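Local coordinates for sulfate transporter 4.1, chloroplastic (Arabidopsis thaliana, PDB 7LHV), which couples the movement of protons to that of sulfate across a membrane as an H(+)/sulfate symporter of the SLC26A/SulP family, at residues Pro289-Lys301 / Lys427-Ile439. Residues are numbered along the deposited sequence; the frame is centred on the assembly and turned at random.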
loop_
_atom_site.group_PDB
_atom_site.type_symbol
_atom_site.label_atom_id
_atom_site.label_comp_id
_atom_site.label_asym_id
_atom_site.label_seq_id
_atom_site.Cartn_x
_atom_site.Cartn_y
_atom_site.Cartn_z
ATOM N N PRO A 289 4.844 12.076 -39.805
ATOM C CA PRO A 289 3.867 10.998 -40.026
ATOM C C PRO A 289 3.055 11.159 -41.299
ATOM O O PRO A 289 2.755 10.160 -41.962
ATOM C CB PRO A 289 2.986 11.060 -38.770
ATOM C CG PRO A 289 3.153 12.428 -38.258
ATOM C CD PRO A 289 4.573 12.786 -38.543
ATOM N N LEU A 290 2.696 12.388 -41.665
ATOM C CA LEU A 290 1.931 12.592 -42.891
ATOM C C LEU A 290 2.784 12.318 -44.122
ATOM O O LEU A 290 2.377 11.565 -45.018
ATOM C CB LEU A 290 1.375 14.013 -42.936
ATOM C CG LEU A 290 0.740 14.417 -44.266
ATOM C CD1 LEU A 290 -0.468 13.547 -44.572
ATOM C CD2 LEU A 290 0.358 15.886 -44.254
ATOM N N THR A 291 3.988 12.895 -44.165
ATOM C CA THR A 291 4.824 12.807 -45.357
ATOM C C THR A 291 5.065 11.357 -45.750
ATOM O O THR A 291 4.951 10.995 -46.928
ATOM C CB THR A 291 6.152 13.524 -45.120
ATOM O OG1 THR A 291 5.906 14.913 -44.870
ATOM C CG2 THR A 291 7.056 13.388 -46.332
ATOM N N GLY A 292 5.357 10.505 -44.767
ATOM C CA GLY A 292 5.576 9.100 -45.065
ATOM C C GLY A 292 4.410 8.489 -45.815
ATOM O O GLY A 292 4.595 7.840 -46.849
ATOM N N ILE A 293 3.188 8.742 -45.341
ATOM C CA ILE A 293 2.017 8.269 -46.073
ATOM C C ILE A 293 1.993 8.871 -47.467
ATOM O O ILE A 293 1.861 8.154 -48.469
ATOM C CB ILE A 293 0.725 8.584 -45.303
ATOM C CG1 ILE A 293 0.687 7.812 -43.988
ATOM C CG2 ILE A 293 -0.489 8.300 -46.162
ATOM C CD1 ILE A 293 -0.424 8.237 -43.091
ATOM N N VAL A 294 2.184 10.189 -47.556
ATOM C CA VAL A 294 2.226 10.847 -48.855
ATOM C C VAL A 294 3.300 10.211 -49.720
ATOM O O VAL A 294 3.144 10.100 -50.943
ATOM C CB VAL A 294 2.450 12.363 -48.674
ATOM C CG1 VAL A 294 2.924 13.004 -49.969
ATOM C CG2 VAL A 294 1.171 13.022 -48.187
ATOM N N LEU A 295 4.382 9.743 -49.101
ATOM C CA LEU A 295 5.370 8.976 -49.842
ATOM C C LEU A 295 4.823 7.602 -50.205
ATOM O O LEU A 295 4.721 7.253 -51.388
ATOM C CB LEU A 295 6.659 8.855 -49.029
ATOM C CG LEU A 295 7.799 8.089 -49.699
ATOM C CD1 LEU A 295 8.314 8.858 -50.903
ATOM C CD2 LEU A 295 8.920 7.829 -48.707
ATOM N N GLY A 296 4.412 6.829 -49.197
ATOM C CA GLY A 296 4.121 5.422 -49.431
ATOM C C GLY A 296 3.018 5.215 -50.448
ATOM O O GLY A 296 3.177 4.456 -51.410
ATOM N N THR A 297 1.904 5.933 -50.277
ATOM C CA THR A 297 0.788 5.825 -51.208
ATOM C C THR A 297 1.246 6.057 -52.639
ATOM O O THR A 297 0.783 5.381 -53.565
ATOM C CB THR A 297 -0.300 6.830 -50.833
ATOM O OG1 THR A 297 -0.766 6.559 -49.507
ATOM C CG2 THR A 297 -1.466 6.736 -51.800
ATOM N N THR A 298 2.183 6.989 -52.830
ATOM C CA THR A 298 2.677 7.280 -54.170
ATOM C C THR A 298 3.232 6.022 -54.826
ATOM O O THR A 298 2.858 5.681 -55.955
ATOM C CB THR A 298 3.739 8.376 -54.104
ATOM O OG1 THR A 298 3.155 9.571 -53.571
ATOM C CG2 THR A 298 4.284 8.669 -55.490
ATOM N N ILE A 299 4.091 5.289 -54.111
ATOM C CA ILE A 299 4.606 4.038 -54.661
ATOM C C ILE A 299 3.483 3.025 -54.821
ATOM O O ILE A 299 3.479 2.233 -55.772
ATOM C CB ILE A 299 5.761 3.484 -53.798
ATOM C CG1 ILE A 299 6.953 4.448 -53.788
ATOM C CG2 ILE A 299 6.199 2.119 -54.300
ATOM C CD1 ILE A 299 6.924 5.498 -52.708
ATOM N N ALA A 300 2.507 3.035 -53.912
ATOM C CA ALA A 300 1.356 2.157 -54.071
ATOM C C ALA A 300 0.526 2.515 -55.296
ATOM O O ALA A 300 -0.254 1.679 -55.766
ATOM C CB ALA A 300 0.483 2.195 -52.817
ATOM N N LYS A 301 0.675 3.730 -55.825
ATOM C CA LYS A 301 -0.072 4.165 -56.996
ATOM C C LYS A 301 0.785 4.257 -58.249
ATOM O O LYS A 301 0.304 4.750 -59.275
ATOM C CB LYS A 301 -0.736 5.522 -56.727
ATOM C CG LYS A 301 -1.791 5.491 -55.634
ATOM C CD LYS A 301 -2.701 6.708 -55.712
ATOM C CE LYS A 301 -3.841 6.486 -56.696
ATOM N NZ LYS A 301 -4.787 5.437 -56.229
ATOM N N LYS A 427 -8.219 5.179 -48.399
ATOM C CA LYS A 427 -8.213 3.748 -48.674
ATOM C C LYS A 427 -6.972 3.287 -49.426
ATOM O O LYS A 427 -6.757 2.076 -49.541
ATOM C CB LYS A 427 -9.467 3.357 -49.459
ATOM C CG LYS A 427 -9.552 3.952 -50.851
ATOM C CD LYS A 427 -10.848 3.548 -51.533
ATOM C CE LYS A 427 -10.942 4.129 -52.931
ATOM N NZ LYS A 427 -12.208 3.747 -53.612
ATOM N N TYR A 428 -6.158 4.205 -49.936
ATOM C CA TYR A 428 -4.932 3.849 -50.636
ATOM C C TYR A 428 -3.712 3.831 -49.726
ATOM O O TYR A 428 -2.600 3.606 -50.214
ATOM C CB TYR A 428 -4.684 4.818 -51.796
ATOM C CG TYR A 428 -5.866 4.989 -52.718
ATOM C CD1 TYR A 428 -6.428 3.899 -53.368
ATOM C CD2 TYR A 428 -6.418 6.242 -52.943
ATOM C CE1 TYR A 428 -7.507 4.053 -54.215
ATOM C CE2 TYR A 428 -7.498 6.406 -53.787
ATOM C CZ TYR A 428 -8.038 5.308 -54.421
ATOM O OH TYR A 428 -9.113 5.466 -55.264
ATOM N N ILE A 429 -3.884 4.067 -48.430
ATOM C CA ILE A 429 -2.764 4.097 -47.494
ATOM C C ILE A 429 -2.324 2.670 -47.193
ATOM O O ILE A 429 -3.141 1.856 -46.739
ATOM C CB ILE A 429 -3.137 4.838 -46.201
ATOM C CG1 ILE A 429 -3.415 6.311 -46.491
ATOM C CG2 ILE A 429 -2.032 4.696 -45.174
ATOM C CD1 ILE A 429 -3.882 7.085 -45.284
ATOM N N PRO A 430 -1.064 2.318 -47.433
ATOM C CA PRO A 430 -0.594 0.977 -47.073
ATOM C C PRO A 430 -0.574 0.779 -45.566
ATOM O O PRO A 430 -0.389 1.720 -44.794
ATOM C CB PRO A 430 0.823 0.926 -47.658
ATOM C CG PRO A 430 0.873 2.033 -48.660
ATOM C CD PRO A 430 -0.027 3.096 -48.129
ATOM N N GLN A 431 -0.777 -0.472 -45.152
ATOM C CA GLN A 431 -0.726 -0.794 -43.730
ATOM C C GLN A 431 0.695 -0.726 -43.190
ATOM O O GLN A 431 0.897 -0.393 -42.014
ATOM C CB GLN A 431 -1.325 -2.178 -43.482
ATOM C CG GLN A 431 -2.777 -2.298 -43.896
ATOM C CD GLN A 431 -3.308 -3.707 -43.746
ATOM O OE1 GLN A 431 -4.272 -4.091 -44.404
ATOM N NE2 GLN A 431 -2.686 -4.484 -42.870
ATOM N N CYS A 432 1.689 -1.043 -44.021
ATOM C CA CYS A 432 3.074 -0.945 -43.576
ATOM C C CYS A 432 3.456 0.492 -43.255
ATOM O O CYS A 432 4.295 0.727 -42.380
ATOM C CB CYS A 432 4.010 -1.527 -44.634
ATOM S SG CYS A 432 4.028 -0.627 -46.190
ATOM N N ALA A 433 2.850 1.468 -43.937
ATOM C CA ALA A 433 3.098 2.868 -43.597
ATOM C C ALA A 433 2.608 3.193 -42.193
ATOM O O ALA A 433 3.305 3.860 -41.420
ATOM C CB ALA A 433 2.433 3.783 -44.624
ATOM N N LEU A 434 1.407 2.730 -41.841
ATOM C CA LEU A 434 0.895 2.950 -40.493
ATOM C C LEU A 434 1.747 2.225 -39.458
ATOM O O LEU A 434 1.986 2.745 -38.361
ATOM C CB LEU A 434 -0.562 2.501 -40.405
ATOM C CG LEU A 434 -1.532 3.135 -41.404
ATOM C CD1 LEU A 434 -2.954 2.700 -41.107
ATOM C CD2 LEU A 434 -1.420 4.646 -41.382
ATOM N N ALA A 435 2.210 1.018 -39.788
ATOM C CA ALA A 435 3.104 0.307 -38.881
ATOM C C ALA A 435 4.397 1.083 -38.664
ATOM O O ALA A 435 4.900 1.165 -37.538
ATOM C CB ALA A 435 3.404 -1.087 -39.423
ATOM N N ALA A 436 4.950 1.654 -39.735
ATOM C CA ALA A 436 6.162 2.454 -39.607
ATOM C C ALA A 436 5.913 3.695 -38.763
ATOM O O ALA A 436 6.775 4.107 -37.982
ATOM C CB ALA A 436 6.685 2.842 -40.988
ATOM N N ILE A 437 4.737 4.306 -38.908
ATOM C CA ILE A 437 4.406 5.473 -38.092
ATOM C C ILE A 437 4.344 5.095 -36.617
ATOM O O ILE A 437 4.858 5.819 -35.757
ATOM C CB ILE A 437 3.089 6.109 -38.572
ATOM C CG1 ILE A 437 3.299 6.813 -39.909
ATOM C CG2 ILE A 437 2.572 7.091 -37.545
ATOM C CD1 ILE A 437 2.020 7.259 -40.555
ATOM N N VAL A 438 3.718 3.960 -36.298
ATOM C CA VAL A 438 3.651 3.520 -34.903
ATOM C C VAL A 438 5.046 3.224 -34.364
ATOM O O VAL A 438 5.376 3.574 -33.222
ATOM C CB VAL A 438 2.726 2.298 -34.760
ATOM C CG1 VAL A 438 2.730 1.804 -33.327
ATOM C CG2 VAL A 438 1.326 2.651 -35.170
ATOM N N ILE A 439 5.881 2.562 -35.166
ATOM C CA ILE A 439 7.234 2.235 -34.725
ATOM C C ILE A 439 8.030 3.506 -34.459
ATOM O O ILE A 439 8.746 3.610 -33.457
ATOM C CB ILE A 439 7.930 1.336 -35.760
ATOM C CG1 ILE A 439 7.316 -0.060 -35.752
ATOM C CG2 ILE A 439 9.415 1.251 -35.478
ATOM C CD1 ILE A 439 7.810 -0.938 -36.871
#
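Ile293 packs against Ile429, Leu434 and Ile437 in the buried part of this contact, a worked example of a membrane-domain helix, 289-300, meeting a nearly antiparallel one, 431-439, and the turn leading into it. Its two branches divide the work. With CG1 beside the backbone N (chi1 -65°), CG2 stands anti to that N and lies 3.6 Å from Ile429 CG1, while CD1 reaches the other way along the partner helix, 3.7 Å from Ile437 CD1 and close to Leu434 CD2. Gly296, lacking a side chain, lets Ala433 and the Pro430 ring come near the helix backbone, and Thr297 lays CG2 3.7 Å from Tyr428 CB.

The other end is looser and more exposed. Lys301, just past its helix, bends at chi3 and chi4 to set NZ over one face of the Tyr428 ring, 3.4 Å from the ring centroid, a cation-pi contact; Lys427 CG covers the opposite face. A leucine in place of Tyr428 would probably leave the Lys301 ammonium without its aromatic partner and free to swing away.

Pro430 occupies the N-cap position of helix 431-443. Helix 91-119 flanks the apolar part, while helices 206-229 and 255-277 pack on other residues of helix 431-443.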